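Local coordinates for Cg9734-pa (Drosophila melanogaster, PDB 2BK9), which binds heme within a globin fold, its iron hexacoordinate through two axial histidines, and probably serves in oxygen binding or transport, at residues Q7-T12 against A129-L134; K11-P16 against D115-A120. The protein carries 1 engineered substitution. All blocks are in the same frame, centred on the assembly; numbering follows the deposited sequence.

Contact 1. Residues Q7-T12 against A129-L134; sequences QLIKKT and ATWAKL
Ile9 and Trp131 bring the two helices to their nearest backbone approach, CA to CA 6.6 Å, where segments 7-12 and 129-134 cross almost perpendicularly at 98° with their axes 10.0 Å apart. In this globin fold the pairing is that of the A helix (3-17) with the H helix (125-143). The Trp131 indole reaches between them. Ile9 CD1 sits over the middle of its five-membered ring in a CH-pi contact, 3.3 Å from the ring centroid. That spacing is tight and belongs to one of two deposited Ile9 conformers, so its exact value is doubtful. Behind the methyl, Ile9 CG1 lies 3.9 Å from Thr130 CG2, while Ile9 CG2 reaches Leu134 CD2 at 4.1 Å; Ile9 thus meets the adjacent Thr130 and Trp131 and, one turn on, Leu134. Ile73 of helix 56-75 also packs on Ile9, Trp131 and Leu134.

The polar evidence lies at the indole edge. Trp131 NE1 donates to Thr12 OG1 at 2.8 Å, with an N-H...O angle of 154° and the oxygen practically in the ring plane, which would hold the rotation of the indole. Thr12 can receive this bond because its OG1 stands between backbone N and carbonyl carbon (chi1 57°), and the same hydroxyl donates a hydrogen bond to the helix backbone. Its acceptor is Leu8 O, 2.7 Å from Thr12 OG1. An alanine in place of Trp131 would probably leave Thr12 OG1 without its indole donor and open a gap facing Ile9 CD1. Leu8 O also accepts from Thr12 N, the two donors arriving from opposite faces of its carbonyl plane.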
ATOM      1  N   GLN A   7      15.050 -10.883   3.589  1.00  7.51           N
ATOM      2  CA  GLN A   7      15.568 -11.218   2.277  1.00  7.56           C
ATOM      3  C   GLN A   7      14.446 -11.659   1.366  1.00  6.77           C
ATOM      4  O   GLN A   7      14.435 -11.339   0.184  1.00  7.06           O
ATOM      5  CB  GLN A   7      16.657 -12.303   2.415  1.00  8.08           C
ATOM      6  CG  GLN A   7      17.218 -12.794   1.121  1.00  8.75           C
ATOM      7  CD  GLN A   7      18.113 -11.794   0.355  1.00  9.12           C
ATOM      8  OE1 GLN A   7      18.252 -10.640   0.718  1.00  9.23           O
ATOM      9  NE2 GLN A   7      18.722 -12.271  -0.741  1.00 10.12           N
ATOM     10  N   LEU A   8      13.522 -12.451   1.877  1.00  7.28           N
ATOM     11  CA  LEU A   8      12.398 -12.902   1.075  1.00  7.21           C
ATOM     12  C   LEU A   8      11.569 -11.725   0.557  1.00  6.44           C
ATOM     13  O   LEU A   8      11.182 -11.689  -0.596  1.00  6.11           O
ATOM     14  CB  LEU A   8      11.575 -13.871   1.920  0.50  8.02           C
ATOM     15  CG  LEU A   8      10.423 -14.591   1.233  0.50  8.05           C
ATOM     16  CD1 LEU A   8       9.149 -13.647   1.207  0.50  8.64           C
ATOM     17  CD2 LEU A   8      10.864 -15.188  -0.158  0.50  7.80           C
ATOM     18  N   ILE A   9      11.288 -10.778   1.435  1.00  5.70           N
ATOM     19  CA  ILE A   9      10.543  -9.574   1.015  1.00  6.07           C
ATOM     20  C   ILE A   9      11.328  -8.841  -0.089  1.00  5.67           C
ATOM     21  O   ILE A   9      10.778  -8.513  -1.135  1.00  6.09           O
ATOM     22  CB  ILE A   9      10.281  -8.668   2.207  1.00  7.05           C
ATOM     23  CG1 ILE A   9       9.183  -9.216   3.155  0.50  7.42           C
ATOM     24  CG2 ILE A   9       9.797  -7.289   1.740  1.00  6.94           C
ATOM     25  CD1 ILE A   9       7.745  -8.967   2.912  0.65 12.34           C
ATOM     26  N   LYS A  10      12.601  -8.619   0.136  1.00  6.15           N
ATOM     27  CA  LYS A  10      13.383  -7.898  -0.855  1.00  6.81           C
ATOM     28  C   LYS A  10      13.386  -8.579  -2.205  1.00  6.38           C
ATOM     29  O   LYS A  10      13.179  -7.941  -3.239  1.00  7.11           O
ATOM     30  CB  LYS A  10      14.791  -7.622  -0.355  1.00  7.09           C
ATOM     31  CG  LYS A  10      14.833  -6.582   0.733  1.00  8.87           C
ATOM     32  CD  LYS A  10      16.267  -6.254   1.104  1.00 11.10           C
ATOM     33  CE  LYS A  10      16.335  -5.140   2.100  1.00 14.09           C
ATOM     34  NZ  LYS A  10      17.640  -4.456   1.888  1.00 16.83           N
ATOM     35  N   LYS A  11      13.653  -9.864  -2.210  1.00  6.59           N
ATOM     36  CA  LYS A  11      13.787 -10.578  -3.461  1.00  6.43           C
ATOM     37  C   LYS A  11      12.432 -10.694  -4.179  1.00  5.59           C
ATOM     38  O   LYS A  11      12.371 -10.509  -5.379  1.00  7.21           O
ATOM     39  CB  LYS A  11      14.384 -11.942  -3.247  1.00  7.79           C
ATOM     40  CG  LYS A  11      15.834 -11.991  -2.782  1.00  8.89           C
ATOM     41  CD  LYS A  11      16.811 -11.176  -3.633  1.00  9.23           C
ATOM     42  CE  LYS A  11      16.880 -11.667  -5.065  1.00  9.67           C
ATOM     43  NZ  LYS A  11      17.825 -10.886  -5.877  1.00 10.68           N
ATOM     44  N   THR A  12      11.359 -11.010  -3.465  1.00  5.95           N
ATOM     45  CA  THR A  12      10.050 -11.127  -4.124  1.00  5.50           C
ATOM     46  C   THR A  12       9.515  -9.781  -4.580  1.00  5.87           C
ATOM     47  O   THR A  12       8.796  -9.738  -5.579  1.00  7.34           O
ATOM     48  CB  THR A  12       9.024 -11.853  -3.232  1.00  6.22           C
ATOM     49  OG1 THR A  12       8.876 -11.178  -1.968  1.00  5.47           O
ATOM     50  CG2 THR A  12       9.398 -13.300  -2.993  1.00  7.32           C
ATOM     51  N   ALA A 129       2.445 -14.760   4.216  1.00  6.17           N
ATOM     52  CA  ALA A 129       2.380 -14.414   5.604  1.00  6.82           C
ATOM     53  C   ALA A 129       3.489 -13.469   6.011  1.00  6.65           C
ATOM     54  O   ALA A 129       3.265 -12.559   6.811  1.00  7.02           O
ATOM     55  CB  ALA A 129       2.397 -15.666   6.458  1.00  8.55           C
ATOM     56  N   THR A 130       4.672 -13.640   5.459  1.00  6.42           N
ATOM     57  CA  THR A 130       5.775 -12.735   5.757  1.00  7.13           C
ATOM     58  C   THR A 130       5.427 -11.320   5.279  1.00  7.78           C
ATOM     59  O   THR A 130       5.643 -10.359   5.987  1.00  8.32           O
ATOM     60  CB  THR A 130       7.057 -13.249   5.100  1.00  8.00           C
ATOM     61  OG1 THR A 130       7.345 -14.550   5.646  1.00  9.50           O
ATOM     62  CG2 THR A 130       8.220 -12.341   5.329  1.00  8.29           C
ATOM     63  N   TRP A 131       4.894 -11.231   4.061  1.00  6.09           N
ATOM     64  CA  TRP A 131       4.428  -9.954   3.547  1.00  7.04           C
ATOM     65  C   TRP A 131       3.333  -9.353   4.435  1.00  6.74           C
ATOM     66  O   TRP A 131       3.330  -8.150   4.702  1.00  7.43           O
ATOM     67  CB  TRP A 131       3.941 -10.083   2.108  1.00  6.16           C
ATOM     68  CG  TRP A 131       5.025  -9.951   1.110  1.00  5.55           C
ATOM     69  CD1 TRP A 131       5.782 -10.946   0.585  1.00  6.44           C
ATOM     70  CD2 TRP A 131       5.546  -8.747   0.586  1.00  5.68           C
ATOM     71  NE1 TRP A 131       6.719 -10.433  -0.285  1.00  5.81           N
ATOM     72  CE2 TRP A 131       6.586  -9.087  -0.310  1.00  4.94           C
ATOM     73  CE3 TRP A 131       5.222  -7.403   0.766  1.00  5.93           C
ATOM     74  CZ2 TRP A 131       7.276  -8.135  -1.008  1.00  6.29           C
ATOM     75  CZ3 TRP A 131       5.914  -6.457   0.064  1.00  6.41           C
ATOM     76  CH2 TRP A 131       6.919  -6.834  -0.829  1.00  5.89           C
ATOM     77  N   ALA A 132       2.379 -10.167   4.872  1.00  6.55           N
ATOM     78  CA  ALA A 132       1.321  -9.667   5.726  1.00  7.43           C
ATOM     79  C   ALA A 132       1.880  -9.140   7.039  1.00  7.75           C
ATOM     80  O   ALA A 132       1.312  -8.189   7.589  1.00  8.60           O
ATOM     81  CB  ALA A 132       0.278 -10.708   5.972  1.00  8.47           C
ATOM     82  N   LYS A 133       2.959  -9.728   7.547  1.00  8.48           N
ATOM     83  CA  LYS A 133       3.597  -9.190   8.750  1.00  9.07           C
ATOM     84  C   LYS A 133       4.152  -7.783   8.522  1.00  8.09           C
ATOM     85  O   LYS A 133       4.001  -6.909   9.392  1.00  8.68           O
ATOM     86  CB  LYS A 133       4.700 -10.133   9.155  1.00 10.60           C
ATOM     87  CG  LYS A 133       5.384  -9.841  10.431  1.00 14.55           C
ATOM     88  CD  LYS A 133       6.212 -11.004  10.949  1.00 17.94           C
ATOM     89  CE  LYS A 133       6.535 -12.128  10.037  1.00 21.70           C
ATOM     90  NZ  LYS A 133       5.812 -13.407  10.283  1.00 24.92           N
ATOM     91  N   LEU A 134       4.774  -7.546   7.378  1.00  7.20           N
ATOM     92  CA  LEU A 134       5.250  -6.225   7.050  1.00  6.61           C
ATOM     93  C   LEU A 134       4.091  -5.245   6.936  1.00  6.51           C
ATOM     94  O   LEU A 134       4.112  -4.158   7.493  1.00  6.64           O
ATOM     95  CB  LEU A 134       6.038  -6.218   5.734  1.00  7.63           C
ATOM     96  CG  LEU A 134       6.433  -4.835   5.205  1.00  8.00           C
ATOM     97  CD1 LEU A 134       7.350  -4.122   6.163  1.00 10.18           C
ATOM     98  CD2 LEU A 134       7.071  -4.979   3.841  1.00  8.55           C
TER

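Contact 2. Residues K11-P16 against D115-A120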
ATOM      1  N   LYS A  11      13.653  -9.864  -2.210  1.00  6.59           N
ATOM      2  CA  LYS A  11      13.787 -10.578  -3.461  1.00  6.43           C
ATOM      3  C   LYS A  11      12.432 -10.694  -4.179  1.00  5.59           C
ATOM      4  O   LYS A  11      12.371 -10.509  -5.379  1.00  7.21           O
ATOM      5  CB  LYS A  11      14.384 -11.942  -3.247  1.00  7.79           C
ATOM      6  CG  LYS A  11      15.834 -11.991  -2.782  1.00  8.89           C
ATOM      7  CD  LYS A  11      16.811 -11.176  -3.633  1.00  9.23           C
ATOM      8  CE  LYS A  11      16.880 -11.667  -5.065  1.00  9.67           C
ATOM      9  NZ  LYS A  11      17.825 -10.886  -5.877  1.00 10.68           N
ATOM     10  N   THR A  12      11.359 -11.010  -3.465  1.00  5.95           N
ATOM     11  CA  THR A  12      10.050 -11.127  -4.124  1.00  5.50           C
ATOM     12  C   THR A  12       9.515  -9.781  -4.580  1.00  5.87           C
ATOM     13  O   THR A  12       8.796  -9.738  -5.579  1.00  7.34           O
ATOM     14  CB  THR A  12       9.024 -11.853  -3.232  1.00  6.22           C
ATOM     15  OG1 THR A  12       8.876 -11.178  -1.968  1.00  5.47           O
ATOM     16  CG2 THR A  12       9.398 -13.300  -2.993  1.00  7.32           C
ATOM     17  N   TRP A  13       9.891  -8.700  -3.923  1.00  5.29           N
ATOM     18  CA  TRP A  13       9.475  -7.372  -4.338  1.00  5.19           C
ATOM     19  C   TRP A  13      10.046  -6.975  -5.699  1.00  5.22           C
ATOM     20  O   TRP A  13       9.427  -6.198  -6.392  1.00  4.98           O
ATOM     21  CB  TRP A  13       9.939  -6.368  -3.277  1.00  5.42           C
ATOM     22  CG  TRP A  13       9.660  -4.944  -3.542  1.00  4.94           C
ATOM     23  CD1 TRP A  13      10.580  -3.959  -3.586  1.00  5.49           C
ATOM     24  CD2 TRP A  13       8.395  -4.302  -3.698  1.00  5.46           C
ATOM     25  NE1 TRP A  13       9.963  -2.743  -3.756  1.00  5.44           N
ATOM     26  CE2 TRP A  13       8.629  -2.919  -3.858  1.00  5.22           C
ATOM     27  CE3 TRP A  13       7.071  -4.747  -3.748  1.00  5.30           C
ATOM     28  CZ2 TRP A  13       7.581  -2.014  -4.013  1.00  5.43           C
ATOM     29  CZ3 TRP A  13       6.066  -3.840  -3.941  1.00  5.70           C
ATOM     30  CH2 TRP A  13       6.323  -2.482  -4.054  1.00  5.84           C
ATOM     31  N   GLU A  14      11.202  -7.542  -6.064  1.00  5.64           N
ATOM     32  CA  GLU A  14      11.839  -7.157  -7.305  1.00  6.15           C
ATOM     33  C   GLU A  14      10.883  -7.313  -8.484  1.00  5.62           C
ATOM     34  O   GLU A  14      10.991  -6.557  -9.444  1.00  6.87           O
ATOM     35  CB  GLU A  14      13.110  -7.982  -7.573  1.00  6.88           C
ATOM     36  CG  GLU A  14      14.201  -7.700  -6.572  1.00  8.04           C
ATOM     37  CD  GLU A  14      15.445  -8.523  -6.797  1.00  9.45           C
ATOM     38  OE1 GLU A  14      15.552  -9.247  -7.801  1.00 13.09           O
ATOM     39  OE2 GLU A  14      16.356  -8.452  -5.959  1.00 11.52           O
ATOM     40  N   ILE A  15      10.031  -8.332  -8.483  1.00  6.05           N
ATOM     41  CA  ILE A  15       9.154  -8.581  -9.629  1.00  6.07           C
ATOM     42  C   ILE A  15       8.111  -7.457  -9.780  1.00  5.52           C
ATOM     43  O   ILE A  15       8.110  -6.764 -10.793  1.00  6.41           O
ATOM     44  CB  ILE A  15       8.574  -9.979  -9.547  1.00  7.20           C
ATOM     45  CG1 ILE A  15       9.689 -10.982  -9.774  1.00 10.52           C
ATOM     46  CG2 ILE A  15       7.456 -10.166 -10.549  1.00  8.25           C
ATOM     47  CD1 ILE A  15       9.306 -12.419  -9.482  1.00 11.13           C
ATOM     48  N   PRO A  16       7.221  -7.214  -8.813  1.00  4.85           N
ATOM     49  CA  PRO A  16       6.196  -6.169  -9.019  1.00  5.10           C
ATOM     50  C   PRO A  16       6.814  -4.783  -9.114  1.00  5.11           C
ATOM     51  O   PRO A  16       6.270  -3.931  -9.826  1.00  5.67           O
ATOM     52  CB  PRO A  16       5.262  -6.313  -7.817  1.00  5.62           C
ATOM     53  CG  PRO A  16       6.080  -7.044  -6.787  1.00  6.65           C
ATOM     54  CD  PRO A  16       6.945  -7.981  -7.590  1.00  5.81           C
ATOM     55  N   ASP A 115      -3.246  -9.239  -2.135  1.00  5.52           N
ATOM     56  CA  ASP A 115      -3.717 -10.030  -3.241  1.00  6.07           C
ATOM     57  C   ASP A 115      -2.836  -9.815  -4.490  1.00  5.12           C
ATOM     58  O   ASP A 115      -2.437 -10.763  -5.161  1.00  5.71           O
ATOM     59  CB  ASP A 115      -5.164  -9.657  -3.520  1.00  7.02           C
ATOM     60  CG  ASP A 115      -5.739 -10.389  -4.618  1.00  9.29           C
ATOM     61  OD1 ASP A 115      -6.102 -11.564  -4.374  1.00 11.92           O
ATOM     62  OD2 ASP A 115      -5.831  -9.901  -5.783  1.00  8.81           O
ATOM     63  N   VAL A 116      -2.561  -8.560  -4.811  1.00  5.20           N
ATOM     64  CA  VAL A 116      -1.790  -8.248  -5.991  1.00  5.84           C
ATOM     65  C   VAL A 116      -0.376  -8.811  -5.870  1.00  4.83           C
ATOM     66  O   VAL A 116       0.144  -9.391  -6.810  1.00  6.08           O
ATOM     67  CB  VAL A 116      -1.790  -6.756  -6.259  1.00  5.98           C
ATOM     68  CG1 VAL A 116      -0.711  -6.366  -7.297  1.00  7.83           C
ATOM     69  CG2 VAL A 116      -3.165  -6.297  -6.717  1.00  6.65           C
ATOM     70  N   LEU A 117       0.276  -8.626  -4.730  1.00  5.07           N
ATOM     71  CA  LEU A 117       1.641  -9.079  -4.533  1.00  6.09           C
ATOM     72  C   LEU A 117       1.729 -10.603  -4.546  1.00  5.62           C
ATOM     73  O   LEU A 117       2.683 -11.172  -5.093  1.00  6.14           O
ATOM     74  CB  LEU A 117       2.223  -8.512  -3.278  1.00  8.17           C
ATOM     75  CG  LEU A 117       2.321  -6.974  -3.303  1.00  9.18           C
ATOM     76  CD1 LEU A 117       2.932  -6.505  -1.988  1.00 13.37           C
ATOM     77  CD2 LEU A 117       3.089  -6.388  -4.490  1.00 12.05           C
ATOM     78  N   THR A 118       0.736 -11.258  -3.941  1.00  5.61           N
ATOM     79  CA  THR A 118       0.709 -12.690  -3.908  1.00  6.04           C
ATOM     80  C   THR A 118       0.699 -13.246  -5.326  1.00  6.11           C
ATOM     81  O   THR A 118       1.435 -14.177  -5.640  1.00  6.78           O
ATOM     82  CB  THR A 118      -0.488 -13.166  -3.065  1.00  6.67           C
ATOM     83  OG1 THR A 118      -0.236 -12.800  -1.701  1.00  8.02           O
ATOM     84  CG2 THR A 118      -0.618 -14.674  -3.091  1.00  7.40           C
ATOM     85  N   ALA A 119      -0.126 -12.670  -6.184  1.00  5.77           N
ATOM     86  CA  ALA A 119      -0.179 -13.104  -7.565  1.00  6.03           C
ATOM     87  C   ALA A 119       1.082 -12.723  -8.306  1.00  5.92           C
ATOM     88  O   ALA A 119       1.660 -13.537  -9.014  1.00  6.68           O
ATOM     89  CB  ALA A 119      -1.413 -12.558  -8.233  1.00  6.97           C
ATOM     90  N   ALA A 120       1.522 -11.481  -8.181  1.00  6.45           N
ATOM     91  CA  ALA A 120       2.623 -10.989  -8.996  1.00  6.36           C
ATOM     92  C   ALA A 120       3.901 -11.788  -8.737  1.00  6.08           C
ATOM     93  O   ALA A 120       4.638 -12.102  -9.692  1.00  7.35           O
ATOM     94  CB  ALA A 120       2.868  -9.544  -8.769  1.00  6.86           C
TER
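Trp13 holds CG anti to its backbone N (chi1 178°), and Leu117 holds CG anti to its carbonyl carbon (chi1 -63°); from these starting points the six-membered end of the indole and one leucine methyl come together. Leu117 CD2 lies at the rim of the ring, in its plane, 4.0 Å from Trp13 CZ3. The same methyl meets the proline ring, 3.8 Å from Pro16 CG, the two side chains crossing at about a right angle. One leucine branch therefore bridges two residues of 11-16, and no hydrogen bond spans the segments. The backbones are nearest at Pro16 and Ala120, whose CA atoms are 6.0 Å apart; Pro16 CB rests 4.1 Å from Ala120 CB, and the small alanine side chain is consistent with this approach. At the outer margin Ile15 CG2 touches Ala120 O at 3.5 Å. Segment 11-16 is kinked around Ile15 and Pro16, where the regular backbone bonding to the preceding turn is interrupted; Pro16 has no N-H to offer.

The short axes approach to 9.5 Å at an angle of 96°, joining the A and G helices of the globin fold. Trp13 NE1 is hydrogen-bonded to Asp70 OD1 of helix 56-75, whose Ile66, Phe69 and Ile73 also pack on the indole. Val116 touches helix 20-34, and Leu117 also touches Trp131 of helix 125-143.

How the contacts relate
From the N terminus, helix 3-17 supplies the first half of both contacts, its earlier turns for contact 1 and its later ones for contact 2, with Lys11 and Thr12 common to the two segments. The chain then runs through helices 20-34, 56-75 and 81-96 before helix 103-120 returns to 11-16, closing contact 2 across 98 intervening residues. Helix 125-143, next in the chain, closes contact 1 across 116, so the two closures nest. Their centres are 9 Å apart and their side chains meet directly: Trp131 CH2 lies 3.6 Å from Trp13 CE3. Together they tie the N-terminal helix to the last two helices in the chain.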